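Long-range contacts in oligoribonuclease (Colwellia psychrerythraea, PDB 6A4D), which hydrolyses small RNAs, probably as a 3'-to-5' exonuclease of the RNase H-like superfamily that clears the shortest oligonucleotides: residues L14-T19 against D26-I31; L21-D26 against R116-K121; G6-L11 against Q102-M107. The protein carries 1 engineered substitution. All coordinates share one frame; numbering follows the deposited sequence.

How the contacts relate
Contact 1 is the buried centre of the group, pairing the first two strands of the sheet by backbone bonds and setting acidic side chains beside the bound nucleotide. Contact 2 lies next to it and nearer the surface: the loop joining those same strands leans on helix 112-122, through a proline, an aromatic ring and charged chain ends. The two share D26, and F118 of contact 2 packs on M18 of contact 1. Contact 3 is about 22 Å from contact 1, centre to centre, and brings together two irregular segments that lead into strands 11-18 and 107-109. It is largely buried but thinly bonded, and like contact 2 it touches the second subunit.

Contact 1 (L14-T19 against D26-I31); sequences LDLEMT and DVILEI. With 9RC (5'-O-[(S)-hydroxy(4-nitrophenoxy)phosphoryl]thymidine), chain D.
The side chains of E17 and E30 lie side by side on one face of the sheet and point the same way, their carboxylate planes turned 68° apart. E17, bent at chi2, turns OE1 to the nucleotide 9RC, whose hydroxyl OAK donates to E17 OE1 over 2.9 Å and accepts from M18 N at 166°, so that the sugar oxygen is gripped by side chain and backbone together. E30 is extended, CG anti to the backbone N; its OE1 rests 3.3 Å from E17 CG and, though buried, has no polar partner, while OE2 is paired with R77. D15 OD2 stands 2.9 Å from E17 OE2, two acceptors together, and this crowding would tend to favour protonation of one of the two acids. D15 and E17 match the D-x-E motif that binds the catalytic metals in DEDD exonucleases, and probably serve so here.

The strands run antiparallel, and a classic beta bulge interrupts them: E17 O accepts from L29 N at 2.8 Å and from E30 N at 3.3 Å, both donors above the carbonyl plane. E30 O in turn takes E17 N. Beyond the bulge, T19 holds OG1 in the crowded position between N and carbonyl carbon (chi1 50°), where it receives V27 N in a nearly straight bond of 3.1 Å. L16, M18, I28 and I31 occupy the opposite face; L16 CD2 presses tightly on I31 CG1 at 3.5 Å, and M18 SD reaches 9RC CAG at 3.8 Å.

Helix 112-122 packs against the leucine and methionine face through F118, helices 74-80 and 163-180 flank the acidic one, and strands 42-50 and 107-109 extend the sheet on either side of this pair.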
# COMPACT_ATOMS: atom_id res chain seq x y z
N LEU A 14 7.97 7.71 -6.52
CA LEU A 14 8.19 8.86 -5.68
C LEU A 14 8.60 8.57 -4.28
O LEU A 14 8.48 7.46 -3.76
CB LEU A 14 6.98 9.76 -5.73
CG LEU A 14 5.63 9.22 -5.37
CD1 LEU A 14 5.47 9.27 -3.88
CD2 LEU A 14 4.55 10.09 -6.00
N ASP A 15 9.11 9.60 -3.65
CA ASP A 15 9.42 9.50 -2.25
C ASP A 15 9.13 10.84 -1.62
O ASP A 15 9.28 11.86 -2.28
CB ASP A 15 10.87 9.08 -2.04
CG ASP A 15 11.26 8.98 -0.55
OD1 ASP A 15 10.59 8.23 0.19
OD2 ASP A 15 12.24 9.68 -0.15
N LEU A 16 8.70 10.80 -0.36
CA LEU A 16 8.32 11.98 0.41
C LEU A 16 9.05 11.97 1.74
O LEU A 16 9.34 10.91 2.30
CB LEU A 16 6.83 11.94 0.75
CG LEU A 16 5.76 12.15 -0.32
CD1 LEU A 16 4.39 12.45 0.30
CD2 LEU A 16 6.09 13.26 -1.28
N GLU A 17 9.32 13.15 2.27
CA GLU A 17 9.69 13.29 3.68
C GLU A 17 8.54 14.05 4.32
O GLU A 17 7.90 14.89 3.66
CB GLU A 17 11.03 13.99 3.84
CG GLU A 17 12.24 13.34 3.16
CD GLU A 17 12.29 11.83 3.35
OE1 GLU A 17 12.16 11.38 4.51
OE2 GLU A 17 12.41 11.09 2.34
N MET A 18 8.26 13.71 5.57
CA MET A 18 7.20 14.32 6.34
C MET A 18 7.73 14.70 7.75
O MET A 18 8.89 14.47 8.07
CB MET A 18 6.08 13.32 6.46
CG MET A 18 5.59 12.75 5.16
SD MET A 18 6.51 11.31 4.53
CE MET A 18 5.15 10.31 3.98
N THR A 19 6.87 15.25 8.59
CA THR A 19 7.23 15.67 9.96
C THR A 19 6.90 14.58 10.93
O THR A 19 7.07 14.75 12.14
CB THR A 19 6.44 16.93 10.44
OG1 THR A 19 5.03 16.75 10.21
CG2 THR A 19 6.91 18.11 9.72
N ASP A 26 0.67 15.46 10.88
CA ASP A 26 1.90 15.75 10.13
C ASP A 26 1.69 16.19 8.70
O ASP A 26 0.72 15.86 8.09
CB ASP A 26 2.82 14.50 10.14
CG ASP A 26 3.20 14.10 11.54
OD1 ASP A 26 3.44 15.03 12.35
OD2 ASP A 26 3.19 12.89 11.87
N VAL A 27 2.69 16.89 8.19
CA VAL A 27 2.68 17.59 6.91
C VAL A 27 3.90 17.18 6.11
O VAL A 27 4.83 16.57 6.63
CB VAL A 27 2.71 19.14 7.09
CG1 VAL A 27 1.46 19.61 7.76
CG2 VAL A 27 3.92 19.60 7.87
N ILE A 28 3.88 17.51 4.82
CA ILE A 28 4.91 17.08 3.90
C ILE A 28 6.06 18.08 3.86
O ILE A 28 5.82 19.30 3.69
CB ILE A 28 4.35 16.94 2.47
CG1 ILE A 28 3.24 15.92 2.46
CG2 ILE A 28 5.47 16.59 1.50
CD1 ILE A 28 2.50 15.96 1.15
N LEU A 29 7.29 17.57 3.97
CA LEU A 29 8.50 18.41 3.86
C LEU A 29 9.21 18.41 2.52
O LEU A 29 9.82 19.40 2.13
CB LEU A 29 9.48 18.05 4.97
CG LEU A 29 8.92 18.33 6.36
CD1 LEU A 29 9.94 17.92 7.40
CD2 LEU A 29 8.54 19.80 6.51
N GLU A 30 9.10 17.30 1.78
CA GLU A 30 9.84 17.15 0.53
C GLU A 30 9.12 16.18 -0.37
O GLU A 30 8.50 15.24 0.12
CB GLU A 30 11.23 16.58 0.80
CG GLU A 30 12.26 16.85 -0.29
CD GLU A 30 13.56 16.06 -0.09
OE1 GLU A 30 13.61 15.08 0.69
OE2 GLU A 30 14.55 16.41 -0.75
N ILE A 31 9.24 16.41 -1.67
CA ILE A 31 8.77 15.49 -2.68
C ILE A 31 9.81 15.36 -3.83
O ILE A 31 10.41 16.33 -4.27
CB ILE A 31 7.35 15.89 -3.17
CG1 ILE A 31 6.84 14.90 -4.23
CG2 ILE A 31 7.28 17.31 -3.74
CD1 ILE A 31 5.34 15.01 -4.44
OAJ 9RC D . 8.95 10.13 11.92
CAE 9RC D . 9.53 9.15 11.46
NAI 9RC D . 10.22 8.30 12.34
CAL 9RC D . 10.89 7.18 11.88
OAS 9RC D . 11.50 6.50 12.68
CAT 9RC D . 10.87 6.87 10.53
CAU 9RC D . 11.54 5.73 10.05
CAF 9RC D . 10.16 7.70 9.68
NAB 9RC D . 9.48 8.85 10.15
CAA 9RC D . 8.71 9.76 9.22
OAC 9RC D . 8.46 9.10 7.98
CAD 9RC D . 9.48 11.02 8.85
CAH 9RC D . 10.09 10.64 7.54
OAK 9RC D . 10.33 11.75 6.70
CAG 9RC D . 9.03 9.85 6.91
CAR 9RC D . 9.61 8.97 5.75
OAQ 9RC D . 10.54 7.92 6.18
PAP 9RC D . 12.06 7.76 5.53
OAO 9RC D . 12.02 7.33 4.10
OAN 9RC D . 12.67 9.22 5.73
OAM 9RC D . 13.01 6.85 6.45
CAV 9RC D . 13.46 5.58 6.24
CAW 9RC D . 13.82 4.89 7.40
CAY 9RC D . 14.30 3.59 7.34
CBA 9RC D . 14.43 2.97 6.10
NBB 9RC D . 14.90 1.72 6.08
OBD 9RC D . 13.96 0.58 5.95
OBC 9RC D . 16.38 1.55 6.25
CAZ 9RC D . 14.08 3.64 4.91
CAX 9RC D . 13.60 4.95 4.98

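Contact 2 (L21-D26 against R116-K121); sequences LEPVED and RRFINK. With 9RC (5'-O-[(S)-hydroxy(4-nitrophenoxy)phosphoryl]thymidine), chain D; 9RC (5'-O-[(S)-hydroxy(4-nitrophenoxy)phosphoryl]thymidine), chain C.
P23 fits between two flat groups of the helix. Its CD lies over one face of the R117 guanidinium, 3.2 Å above the plane, and its CG over the F118 ring, a CH-pi contact offset toward the rim. F118 holds CG anti to its carbonyl carbon (chi1 -76°), which sets the ring face under P23 CG. R117 starts the same way and bends at chi3 (82°), swinging the guanidinium across the proline at about a right angle. At the edge of that group E22 OE2 approaches in plane, a salt bridge whose hydrogen bond, R117 NH2 to E22 OE2 at 3.3 Å, is weak; E22 reaches it from a strained chi1 of -99°. R117 NH1 bonds to Q114 and, through a water, to L21 O. N120 ND2 bonds to E22 OE2 of the second subunit, placing this corner at the dimer interface.

K121 is stretched out, anti at every torsion, so that NZ donates to P23 O at 3.0 Å while a second water ties it to V24 O. The loop is braced from within: E22 N donates to the anti lone pair of D26 OD2 at 2.9 Å, and D26 CB meets the edge of the F118 ring. L21 points away from the helix and puts one methyl on each of two nucleotides: CD2 is 3.1 Å from CAE of the chain D thymine, CD1 3.5 Å from CAE of the chain C thymine.

Y122 binds D26 O. The loop thus bridges strands 11-18 and 28-36 over helix 112-122, whose F118 also packs on L16 and M18 of the first strand.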
# COMPACT_ATOMS: atom_id res chain seq x y z
N LEU A 21 4.85 10.32 11.22
CA LEU A 21 4.13 9.17 10.68
C LEU A 21 2.63 9.31 10.50
O LEU A 21 2.01 8.47 9.87
CB LEU A 21 4.36 7.94 11.56
CG LEU A 21 5.67 7.16 11.44
CD1 LEU A 21 6.11 6.78 10.01
CD2 LEU A 21 6.76 7.97 12.08
N GLU A 22 2.03 10.34 11.08
CA GLU A 22 0.58 10.43 11.18
C GLU A 22 0.04 11.60 10.34
O GLU A 22 0.25 12.76 10.67
CB GLU A 22 0.16 10.51 12.64
CG GLU A 22 -0.30 9.17 13.21
CD GLU A 22 -1.46 8.56 12.40
OE1 GLU A 22 -2.29 9.38 11.85
OE2 GLU A 22 -1.53 7.29 12.26
N PRO A 23 -0.66 11.29 9.23
CA PRO A 23 -1.08 12.40 8.38
C PRO A 23 -2.09 13.33 9.04
O PRO A 23 -2.18 14.50 8.64
CB PRO A 23 -1.76 11.70 7.21
CG PRO A 23 -1.25 10.31 7.22
CD PRO A 23 -1.04 9.99 8.66
N VAL A 24 -2.83 12.81 10.02
CA VAL A 24 -3.79 13.61 10.79
C VAL A 24 -3.11 14.90 11.32
O VAL A 24 -3.62 15.98 11.08
CB VAL A 24 -4.48 12.77 11.89
CG1 VAL A 24 -5.34 13.64 12.81
CG2 VAL A 24 -5.37 11.69 11.24
N GLU A 25 -1.91 14.77 11.88
CA GLU A 25 -1.15 15.90 12.45
C GLU A 25 0.01 16.37 11.61
O GLU A 25 0.37 17.53 11.71
CB GLU A 25 -0.52 15.51 13.80
CG GLU A 25 -1.35 14.62 14.72
CD GLU A 25 -2.67 15.25 15.12
OE1 GLU A 25 -2.96 16.39 14.71
OE2 GLU A 25 -3.43 14.59 15.86
N ASP A 26 0.67 15.46 10.88
CA ASP A 26 1.90 15.75 10.13
C ASP A 26 1.69 16.19 8.70
O ASP A 26 0.72 15.86 8.09
CB ASP A 26 2.82 14.50 10.14
CG ASP A 26 3.20 14.10 11.54
OD1 ASP A 26 3.44 15.03 12.35
OD2 ASP A 26 3.19 12.89 11.87
N ARG A 116 1.20 7.56 0.13
CA ARG A 116 -0.04 7.84 -0.58
C ARG A 116 -1.09 8.41 0.37
O ARG A 116 -1.96 9.16 -0.05
CB ARG A 116 -0.52 6.57 -1.27
CG ARG A 116 -1.86 6.61 -1.96
CD ARG A 116 -1.92 5.46 -2.97
NE ARG A 116 -2.75 5.89 -4.06
CZ ARG A 116 -2.69 5.50 -5.32
NH1 ARG A 116 -1.86 4.56 -5.74
NH2 ARG A 116 -3.57 6.03 -6.14
N ARG A 117 -0.98 8.07 1.64
CA ARG A 117 -1.78 8.72 2.69
C ARG A 117 -1.62 10.24 2.76
O ARG A 117 -2.61 10.98 2.94
CB ARG A 117 -1.41 8.18 4.06
CG ARG A 117 -1.82 6.76 4.31
CD ARG A 117 -1.20 6.26 5.63
NE ARG A 117 -1.97 6.67 6.83
CZ ARG A 117 -1.51 6.67 8.07
NH1 ARG A 117 -0.24 6.34 8.34
NH2 ARG A 117 -2.31 7.04 9.06
N PHE A 118 -0.38 10.72 2.72
CA PHE A 118 -0.14 12.13 2.78
C PHE A 118 -0.51 12.73 1.41
O PHE A 118 -1.01 13.85 1.34
CB PHE A 118 1.33 12.44 3.07
CG PHE A 118 1.73 12.23 4.50
CD1 PHE A 118 1.98 10.94 4.99
CD2 PHE A 118 1.94 13.32 5.34
CE1 PHE A 118 2.36 10.75 6.33
CE2 PHE A 118 2.35 13.13 6.68
CZ PHE A 118 2.57 11.85 7.16
N ILE A 119 -0.21 12.00 0.31
CA ILE A 119 -0.50 12.53 -1.03
C ILE A 119 -2.02 12.71 -1.13
O ILE A 119 -2.50 13.75 -1.59
CB ILE A 119 -0.01 11.60 -2.15
CG1 ILE A 119 1.51 11.52 -2.18
CG2 ILE A 119 -0.53 12.04 -3.52
CD1 ILE A 119 2.21 12.62 -2.88
N ASN A 120 -2.75 11.71 -0.68
CA ASN A 120 -4.19 11.74 -0.72
C ASN A 120 -4.75 12.90 0.11
O ASN A 120 -5.55 13.62 -0.40
CB ASN A 120 -4.82 10.41 -0.26
CG ASN A 120 -6.31 10.53 0.05
OD1 ASN A 120 -6.71 11.12 1.07
ND2 ASN A 120 -7.14 9.97 -0.81
N LYS A 121 -4.36 13.06 1.37
CA LYS A 121 -4.81 14.26 2.16
C LYS A 121 -4.44 15.62 1.57
O LYS A 121 -5.29 16.48 1.42
CB LYS A 121 -4.27 14.19 3.57
CG LYS A 121 -4.88 15.21 4.50
CD LYS A 121 -4.57 14.90 5.95
CE LYS A 121 -4.91 16.11 6.81
NZ LYS A 121 -4.82 15.82 8.27
OAJ 9RC D . 8.95 10.13 11.92
CAE 9RC D . 9.53 9.15 11.46
NAI 9RC D . 10.22 8.30 12.34
CAL 9RC D . 10.89 7.18 11.88
OAS 9RC D . 11.50 6.50 12.68
CAT 9RC D . 10.87 6.87 10.53
CAU 9RC D . 11.54 5.73 10.05
CAF 9RC D . 10.16 7.70 9.68
NAB 9RC D . 9.48 8.85 10.15
CAA 9RC D . 8.71 9.76 9.22
OAC 9RC D . 8.46 9.10 7.98
CAD 9RC D . 9.48 11.02 8.85
CAH 9RC D . 10.09 10.64 7.54
OAK 9RC D . 10.33 11.75 6.70
CAG 9RC D . 9.03 9.85 6.91
CAR 9RC D . 9.61 8.97 5.75
OAQ 9RC D . 10.54 7.92 6.18
PAP 9RC D . 12.06 7.76 5.53
OAO 9RC D . 12.02 7.33 4.10
OAN 9RC D . 12.67 9.22 5.73
OAM 9RC D . 13.01 6.85 6.45
CAV 9RC D . 13.46 5.58 6.24
CAW 9RC D . 13.82 4.89 7.40
CAY 9RC D . 14.30 3.59 7.34
CBA 9RC D . 14.43 2.97 6.10
NBB 9RC D . 14.90 1.72 6.08
OBD 9RC D . 13.96 0.58 5.95
OBC 9RC D . 16.38 1.55 6.25
CAZ 9RC D . 14.08 3.64 4.91
CAX 9RC D . 13.60 4.95 4.98
OAJ 9RC C . 5.37 3.90 7.90
CAE 9RC C . 6.20 3.53 8.74
NAI 9RC C . 5.78 3.16 10.00
CAL 9RC C . 6.70 2.73 10.96
OAS 9RC C . 6.27 2.42 12.07
CAT 9RC C . 8.07 2.67 10.64
CAU 9RC C . 9.03 2.23 11.57
CAF 9RC C . 8.46 3.05 9.37
NAB 9RC C . 7.51 3.49 8.43
CAA 9RC C . 7.89 3.92 7.08
OAC 9RC C . 8.29 2.84 6.28
CAD 9RC C . 9.10 4.81 7.15
CAH 9RC C . 9.50 4.84 5.73
OAK 9RC C . 8.84 5.92 5.14
CAG 9RC C . 8.97 3.52 5.21
CAR 9RC C . 10.13 2.65 4.86
OAQ 9RC C . 9.59 1.37 4.56
PAP 9RC C . 10.57 0.20 4.19
OAO 9RC C . 9.59 -0.97 3.67
OAN 9RC C . 11.15 -0.27 5.47
OAM 9RC C . 11.50 0.95 3.18
CAV 9RC C . 12.63 0.75 2.39
CAW 9RC C . 13.09 1.83 1.55
CAY 9RC C . 14.23 1.66 0.68
CBA 9RC C . 14.94 0.42 0.65
NBB 9RC C . 16.04 0.10 -0.13
OBD 9RC C . 17.34 -0.69 0.46
OBC 9RC C . 15.98 0.34 -1.49
CAZ 9RC C . 14.46 -0.58 1.49
CAX 9RC C . 13.34 -0.47 2.35
O HOH W 1 1.79 5.92 10.57
O HOH W 2 -4.29 18.21 9.40

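Contact 3 (G6-L11 against Q102-M107); sequences GNDSNL and QGKSPM
Neither segment is regular over most of its length. N7 to N10 make a type I beta turn, closed by N10 N on N7 O at 3.0 Å, and the side chain of N7 adds an Asx turn, its OD1 taking S9 N at 2.7 Å from above the carbonyl plane. The backbones come nearest at L11 and S105, whose CA atoms are 5.3 Å apart. In the second segment G103 takes a positive phi (74°), readily tolerated by glycine, just before K104 directs its CB at segment 6-11.

K104 bends at both chi2 and chi3, so that the chain crosses D8 obliquely, CE beside D8 CB and OD2, and NZ meets D8 OD2 at 3.4 Å in a salt bridge whose hydrogen bond is weak. S105 sets OG anti to the backbone N (chi1 -173°); from there OG donates to P106 O over 2.8 Å, on an in-plane lone pair, accepts from I12 N, and rests 3.4 Å from L11 CA. An alanine here would probably loosen the entry into strand 11-18, since I12 N and P106 O would both lose the hydroxyl that joins them. The L11 and P106 side chains cross obliquely, L11 CD2 to P106 CD 4.0 Å, and R146 of the second subunit packs on both residues while its NE bonds to S9 O.

With one weak charged pair at the surface, no strong hydrogen bond directly between the two segments and a buried hydroxyl satisfied as donor and acceptor, the contact appears to rest on light packing and on S105 OG joining P106 O to I12 N more than on electrostatic attraction.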
# COMPACT_ATOMS: atom_id res chain seq x y z
N GLY A 6 4.85 9.32 -22.72
CA GLY A 6 3.48 9.04 -23.06
C GLY A 6 3.14 7.57 -23.11
O GLY A 6 1.96 7.22 -23.29
N ASN A 7 4.13 6.70 -22.93
CA ASN A 7 3.89 5.24 -23.03
C ASN A 7 3.08 4.71 -21.85
O ASN A 7 3.43 4.90 -20.72
CB ASN A 7 5.24 4.50 -23.06
CG ASN A 7 5.08 3.00 -23.18
OD1 ASN A 7 4.16 2.41 -22.61
ND2 ASN A 7 5.98 2.37 -23.91
N ASP A 8 2.03 3.99 -22.14
CA ASP A 8 1.11 3.52 -21.14
C ASP A 8 1.71 2.62 -20.04
O ASP A 8 1.03 2.35 -19.09
CB ASP A 8 -0.01 2.73 -21.83
CG ASP A 8 -0.97 3.63 -22.60
OD1 ASP A 8 -0.51 4.65 -23.19
OD2 ASP A 8 -2.20 3.30 -22.63
N SER A 9 2.92 2.11 -20.20
CA SER A 9 3.47 1.18 -19.30
C SER A 9 4.54 1.86 -18.45
O SER A 9 5.09 1.25 -17.56
CB SER A 9 3.90 -0.06 -20.09
OG SER A 9 5.18 0.08 -20.66
N ASN A 10 4.74 3.16 -18.62
CA ASN A 10 5.65 3.89 -17.74
C ASN A 10 5.24 3.87 -16.22
O ASN A 10 4.10 3.88 -15.87
CB ASN A 10 5.84 5.29 -18.24
CG ASN A 10 6.50 5.35 -19.62
OD1 ASN A 10 7.19 4.40 -20.06
ND2 ASN A 10 6.30 6.47 -20.29
N LEU A 11 6.23 3.83 -15.37
CA LEU A 11 6.01 3.83 -13.95
C LEU A 11 6.40 5.18 -13.32
O LEU A 11 7.48 5.70 -13.58
CB LEU A 11 6.80 2.68 -13.35
CG LEU A 11 6.35 1.33 -13.85
CD1 LEU A 11 7.44 0.33 -13.43
CD2 LEU A 11 4.96 0.99 -13.30
N GLN A 102 -3.08 9.36 -17.64
CA GLN A 102 -3.81 9.37 -16.44
C GLN A 102 -4.33 7.95 -16.16
O GLN A 102 -4.66 7.20 -17.07
CB GLN A 102 -4.95 10.41 -16.59
CG GLN A 102 -5.85 10.73 -15.39
CD GLN A 102 -6.71 9.55 -15.06
OE1 GLN A 102 -7.34 8.97 -15.95
NE2 GLN A 102 -6.72 9.14 -13.81
N GLY A 103 -4.37 7.56 -14.89
CA GLY A 103 -4.96 6.29 -14.51
C GLY A 103 -4.17 5.03 -14.82
O GLY A 103 -4.69 3.96 -14.62
N LYS A 104 -2.94 5.16 -15.32
CA LYS A 104 -2.15 4.01 -15.77
C LYS A 104 -1.10 3.51 -14.78
O LYS A 104 -1.05 2.35 -14.49
CB LYS A 104 -1.37 4.38 -17.02
CG LYS A 104 -2.24 4.93 -18.13
CD LYS A 104 -3.38 4.02 -18.54
CE LYS A 104 -2.88 2.80 -19.27
NZ LYS A 104 -4.03 2.17 -19.97
N SER A 105 -0.28 4.41 -14.26
CA SER A 105 0.79 4.03 -13.39
C SER A 105 0.29 3.86 -11.94
O SER A 105 -0.35 4.77 -11.41
CB SER A 105 1.87 5.09 -13.42
OG SER A 105 3.00 4.65 -12.68
N PRO A 106 0.56 2.70 -11.33
CA PRO A 106 0.51 2.72 -9.88
C PRO A 106 1.56 3.69 -9.31
O PRO A 106 2.40 4.16 -10.02
CB PRO A 106 0.84 1.29 -9.47
CG PRO A 106 1.76 0.80 -10.58
CD PRO A 106 1.25 1.49 -11.84
N MET A 107 1.40 4.05 -8.06
CA MET A 107 2.40 4.74 -7.29
C MET A 107 3.44 3.74 -6.81
O MET A 107 3.07 2.78 -6.18
CB MET A 107 1.69 5.41 -6.12
CG MET A 107 2.46 6.55 -5.57
SD MET A 107 1.66 7.31 -4.15
CE MET A 107 0.32 8.23 -4.94